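Local coordinates for protein alpha-Amylase (Thermotoga maritima, PDB 2B5D) that is a family 57 glycoside hydrolase, named an alpha-amylase, with a mostly helical C-terminal region related to that of branching enzymes, at residues E32-T35 / E36-P40; A350-F353 / G354-F358. All coordinates share one frame; numbering follows the deposited sequence.

Contact 1: E32-T35 / E36-P40; sequences EAIT and ETYIP
Residues 32-35 and 36-40 are consecutive turns of the helix 27-47, and the hydrogen bonding changes from alpha-type to pi-type as the chain passes from one to the other. The N of Glu-36 bonds the O of Glu-32 at 2.7 Å in an ordinary alpha-helical turn. One residue on, the O of Ala-33 accepts twice, from Thr-37 N at 2.9 Å and from Tyr-38 N at 3.0 Å. The second bond is the straighter, 164° at its hydrogen, and lies in the carbonyl plane, whereas Thr-37 N sits above that plane. Ile-39 N then reaches back five residues to Ile-34 O at 3.0 Å, completing a wide pi-type turn, a local widening of helix 27-47. Pro-40 brings no N-H to continue the ladder; its CG lies 3.2 Å from Thr-35 O, and the helix is kinked there.

The side chains follow this widened backbone. With CG beside its own N (chi1 -45°), the Tyr-38 ring lies back along the preceding turn, placing one face over Ala-33 O, offset toward the rim, and CE2 3.5 Å from Ala-33 CB. Ile-34 crosses the tyrosine at about a right angle, its CG1 near CD2, while its other branch turns to Ile-39. Tyr-74 of helix 68-91 packs on Ile-34 and Ile-39, and Ile-113 of helix 97-119 on Thr-35 and Ile-39; Tyr-74 OH and Thr-35 OG1 share a hydrogen bond. The turn is largely buried among these helices and the loops bearing Leu-13 and Ile-124. The carboxylate of Glu-32 leads away from the turn to a salt bridge with Arg-28. Between the two isoleucines the nearest approach is 3.6 Å, from Ile-34 CG2 to Ile-39 CD1.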
loop_
_atom_site.group_PDB
_atom_site.type_symbol
_atom_site.label_atom_id
_atom_site.label_comp_id
_atom_site.label_asym_id
_atom_site.label_seq_id
_atom_site.Cartn_x
_atom_site.Cartn_y
_atom_site.Cartn_z
ATOM N N GLU A 32 -11.380 12.092 -22.956
ATOM C CA GLU A 32 -11.467 13.480 -22.516
ATOM C C GLU A 32 -10.607 14.414 -23.386
ATOM O O GLU A 32 -11.077 15.475 -23.801
ATOM C CB GLU A 32 -11.051 13.601 -21.048
ATOM C CG GLU A 32 -11.987 12.925 -20.025
ATOM C CD GLU A 32 -11.313 12.671 -18.652
ATOM O OE1 GLU A 32 -12.043 12.374 -17.672
ATOM O OE2 GLU A 32 -10.063 12.773 -18.549
ATOM N N ALA A 33 -9.356 14.014 -23.679
ATOM C CA ALA A 33 -8.498 14.795 -24.609
ATOM C C ALA A 33 -9.137 15.002 -25.978
ATOM O O ALA A 33 -9.109 16.101 -26.501
ATOM C CB ALA A 33 -7.143 14.195 -24.733
ATOM N N ILE A 34 -9.765 13.968 -26.530
ATOM C CA ILE A 34 -10.446 14.086 -27.840
ATOM C C ILE A 34 -11.621 15.050 -27.742
ATOM O O ILE A 34 -11.829 15.905 -28.608
ATOM C CB ILE A 34 -10.942 12.704 -28.384
ATOM C CG1 ILE A 34 -9.788 11.721 -28.529
ATOM C CG2 ILE A 34 -11.584 12.860 -29.727
ATOM C CD1 ILE A 34 -10.190 10.358 -29.096
ATOM N N THR A 35 -12.382 14.916 -26.657
ATOM C CA THR A 35 -13.621 15.672 -26.471
ATOM C C THR A 35 -13.327 17.113 -26.123
ATOM O O THR A 35 -13.889 18.023 -26.727
ATOM C CB THR A 35 -14.536 15.002 -25.398
ATOM O OG1 THR A 35 -14.910 13.699 -25.852
ATOM C CG2 THR A 35 -15.804 15.817 -25.142
ATOM N N GLU A 36 -12.425 17.310 -25.162
ATOM C CA GLU A 36 -12.124 18.635 -24.617
ATOM C C GLU A 36 -11.158 19.455 -25.468
ATOM O O GLU A 36 -11.260 20.688 -25.515
ATOM C CB GLU A 36 -11.528 18.497 -23.214
ATOM C CG GLU A 36 -12.335 17.638 -22.232
ATOM C CD GLU A 36 -13.254 18.437 -21.307
ATOM O OE1 GLU A 36 -13.703 17.831 -20.292
ATOM O OE2 GLU A 36 -13.524 19.648 -21.573
ATOM N N THR A 37 -10.205 18.789 -26.124
ATOM C CA THR A 37 -9.144 19.507 -26.845
ATOM C C THR A 37 -9.077 19.254 -28.339
ATOM O O THR A 37 -9.197 20.182 -29.092
ATOM C CB THR A 37 -7.758 19.280 -26.182
ATOM O OG1 THR A 37 -7.845 19.592 -24.792
ATOM C CG2 THR A 37 -6.694 20.176 -26.816
ATOM N N TYR A 38 -8.892 18.010 -28.782
ATOM C CA TYR A 38 -8.603 17.782 -30.208
ATOM C C TYR A 38 -9.739 18.132 -31.193
ATOM O O TYR A 38 -9.496 18.760 -32.240
ATOM C CB TYR A 38 -8.073 16.372 -30.469
ATOM C CG TYR A 38 -7.021 15.929 -29.497
ATOM C CD1 TYR A 38 -6.021 16.792 -29.074
ATOM C CD2 TYR A 38 -7.028 14.644 -28.998
ATOM C CE1 TYR A 38 -5.057 16.382 -28.167
ATOM C CE2 TYR A 38 -6.063 14.220 -28.100
ATOM C CZ TYR A 38 -5.086 15.102 -27.678
ATOM O OH TYR A 38 -4.132 14.664 -26.759
ATOM N N ILE A 39 -10.973 17.748 -30.874
ATOM C CA ILE A 39 -12.104 18.099 -31.763
ATOM C C ILE A 39 -12.484 19.597 -31.700
ATOM O O ILE A 39 -12.739 20.202 -32.732
ATOM C CB ILE A 39 -13.329 17.127 -31.571
ATOM C CG1 ILE A 39 -13.033 15.764 -32.211
ATOM C CG2 ILE A 39 -14.643 17.731 -32.123
ATOM C CD1 ILE A 39 -13.992 14.611 -31.763
ATOM N N PRO A 40 -12.548 20.196 -30.492
ATOM C CA PRO A 40 -12.748 21.652 -30.415
ATOM C C PRO A 40 -11.670 22.486 -31.149
ATOM O O PRO A 40 -11.978 23.567 -31.614
ATOM C CB PRO A 40 -12.692 21.938 -28.911
ATOM C CG PRO A 40 -13.104 20.676 -28.271
ATOM C CD PRO A 40 -12.522 19.589 -29.154
#

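Contact 2: A350-F353 / G354-F358; sequences AELF and GHWWF
Glu-351 O is gripped by two successive backbone N-H groups: Trp-356 N at 2.9 Å, and His-355 N in a weak, bent bond at 3.2 Å. The stronger is a five-residue link that gives the short helix 352-356, which follows strand 343-349 of the mixed sheet, a wide pi-type turn. The helix is loosely bonded because the His-355 bond and the next rung, Trp-357 N to Leu-352 O, are both weak. Gly-354 sits within the turn at phi 105° and psi -29°, angles at which a CB would jam against the carbonyl O of Phe-353.

The same turn spreads its aromatic groups. Trp-356 CD1 comes 3.7 Å from Glu-351 O and meets Leu-352 CD2, the two side chains crossing at a slant. Trp-357, with CG anti to its N (chi1 -173°), swings its indole obliquely across Phe-353, whose CE2 lies at the indole's edge, near its plane. Rings from elsewhere in the chain add to the cluster: Trp-246 meets Phe-353 edge-to-face, Tyr-258 does the same to Trp-357, and Phe-261 contacts both His-355 and Trp-356. Where phenyl and indole meet, the nearest atoms are Phe-353 CE2 and Trp-357 CZ3, 3.8 Å apart.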
loop_
_atom_site.group_PDB
_atom_site.type_symbol
_atom_site.label_atom_id
_atom_site.label_comp_id
_atom_site.label_asym_id
_atom_site.label_seq_id
_atom_site.Cartn_x
_atom_site.Cartn_y
_atom_site.Cartn_z
ATOM N N ALA A 350 -0.951 21.027 -25.064
ATOM C CA ALA A 350 -2.262 21.179 -25.730
ATOM C C ALA A 350 -3.497 21.106 -24.815
ATOM O O ALA A 350 -4.485 21.828 -25.039
ATOM C CB ALA A 350 -2.412 20.180 -26.858
ATOM N N GLU A 351 -3.436 20.226 -23.810
ATOM C CA GLU A 351 -4.571 19.929 -22.927
ATOM C C GLU A 351 -4.868 21.067 -21.973
ATOM O O GLU A 351 -5.970 21.120 -21.392
ATOM C CB GLU A 351 -4.345 18.650 -22.109
ATOM C CG GLU A 351 -2.911 18.459 -21.556
ATOM C CD GLU A 351 -2.104 17.472 -22.434
ATOM O OE1 GLU A 351 -1.630 16.424 -21.897
ATOM O OE2 GLU A 351 -1.977 17.737 -23.666
ATOM N N LEU A 352 -3.879 21.957 -21.797
ATOM C CA LEU A 352 -4.100 23.205 -21.115
ATOM C C LEU A 352 -5.247 23.965 -21.804
ATOM O O LEU A 352 -5.940 24.722 -21.147
ATOM C CB LEU A 352 -2.824 24.064 -21.034
ATOM C CG LEU A 352 -1.537 23.672 -20.248
ATOM C CD1 LEU A 352 -0.489 24.814 -20.231
ATOM C CD2 LEU A 352 -1.757 23.140 -18.816
ATOM N N PHE A 353 -5.476 23.747 -23.103
ATOM C CA PHE A 353 -6.529 24.497 -23.806
ATOM C C PHE A 353 -7.736 23.622 -24.065
ATOM O O PHE A 353 -7.743 22.776 -24.969
ATOM C CB PHE A 353 -6.012 25.181 -25.106
ATOM C CG PHE A 353 -4.923 26.202 -24.859
ATOM C CD1 PHE A 353 -3.570 25.839 -24.942
ATOM C CD2 PHE A 353 -5.241 27.507 -24.480
ATOM C CE1 PHE A 353 -2.546 26.770 -24.670
ATOM C CE2 PHE A 353 -4.227 28.452 -24.209
ATOM C CZ PHE A 353 -2.874 28.076 -24.306
ATOM N N GLY A 354 -8.776 23.825 -23.266
ATOM C CA GLY A 354 -10.008 23.059 -23.432
ATOM C C GLY A 354 -10.176 21.983 -22.372
ATOM O O GLY A 354 -11.307 21.630 -22.030
ATOM N N HIS A 355 -9.075 21.463 -21.840
ATOM C CA HIS A 355 -9.185 20.415 -20.850
ATOM C C HIS A 355 -8.949 20.895 -19.423
ATOM O O HIS A 355 -9.879 20.871 -18.623
ATOM C CB HIS A 355 -8.382 19.161 -21.218
ATOM C CG HIS A 355 -8.576 18.026 -20.257
ATOM N ND1 HIS A 355 -9.803 17.423 -20.052
ATOM C CD2 HIS A 355 -7.708 17.417 -19.412
ATOM C CE1 HIS A 355 -9.675 16.483 -19.131
ATOM N NE2 HIS A 355 -8.416 16.465 -18.724
ATOM N N TRP A 356 -7.738 21.326 -19.083
ATOM C CA TRP A 356 -7.524 21.990 -17.791
ATOM C C TRP A 356 -8.328 23.286 -17.688
ATOM O O TRP A 356 -8.940 23.568 -16.657
ATOM C CB TRP A 356 -6.035 22.263 -17.561
ATOM C CG TRP A 356 -5.342 21.002 -17.274
ATOM C CD1 TRP A 356 -4.553 20.266 -18.128
ATOM C CD2 TRP A 356 -5.446 20.246 -16.054
ATOM N NE1 TRP A 356 -4.133 19.107 -17.495
ATOM C CE2 TRP A 356 -4.663 19.070 -16.224
ATOM C CE3 TRP A 356 -6.118 20.456 -14.827
ATOM C CZ2 TRP A 356 -4.530 18.107 -15.207
ATOM C CZ3 TRP A 356 -5.983 19.509 -13.821
ATOM C CH2 TRP A 356 -5.191 18.346 -14.016
ATOM N N TRP A 357 -8.333 24.036 -18.785
ATOM C CA TRP A 357 -9.026 25.282 -18.921
ATOM C C TRP A 357 -10.079 25.110 -19.995
ATOM O O TRP A 357 -9.767 25.064 -21.180
ATOM C CB TRP A 357 -8.022 26.338 -19.359
ATOM C CG TRP A 357 -8.506 27.747 -19.405
ATOM C CD1 TRP A 357 -9.522 28.307 -18.680
ATOM C CD2 TRP A 357 -7.936 28.804 -20.172
ATOM N NE1 TRP A 357 -9.641 29.640 -18.968
ATOM C CE2 TRP A 357 -8.677 29.977 -19.882
ATOM C CE3 TRP A 357 -6.873 28.878 -21.086
ATOM C CZ2 TRP A 357 -8.384 31.208 -20.474
ATOM C CZ3 TRP A 357 -6.590 30.096 -21.668
ATOM C CH2 TRP A 357 -7.335 31.239 -21.362
ATOM N N PHE A 358 -11.331 25.043 -19.574
ATOM C CA PHE A 358 -12.453 24.705 -20.462
ATOM C C PHE A 358 -12.589 25.689 -21.627
ATOM O O PHE A 358 -12.920 25.305 -22.742
ATOM C CB PHE A 358 -13.745 24.651 -19.612
ATOM C CG PHE A 358 -15.015 24.486 -20.401
ATOM C CD1 PHE A 358 -15.249 23.346 -21.156
ATOM C CD2 PHE A 358 -15.999 25.464 -20.352
ATOM C CE1 PHE A 358 -16.439 23.188 -21.858
ATOM C CE2 PHE A 358 -17.190 25.324 -21.049
ATOM C CZ PHE A 358 -17.420 24.185 -21.794
#

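How the contacts relate
From the N terminus the chain runs through strand 3-11 into helix 27-47, where contact 1 closes locally, within the helix, as its turn widens. Some three hundred residues later, after strand 343-349, contact 2 closes another pi-type turn, more weakly bonded. The two are in series, neither enclosing the other, yet their centres lie 9 Å apart. Thr-37 OG1 probably hydrogen-bonds Phe-353 O at 3.2 Å, and the imidazole of His-355 packs against Glu-36, its ND1 3.3 Å from CG. Two helical turns that depart from alpha geometry are therefore laid side by side, tying helix 27-47 to the chain leaving strand 343-349, itself a parallel neighbour of strand 3-11.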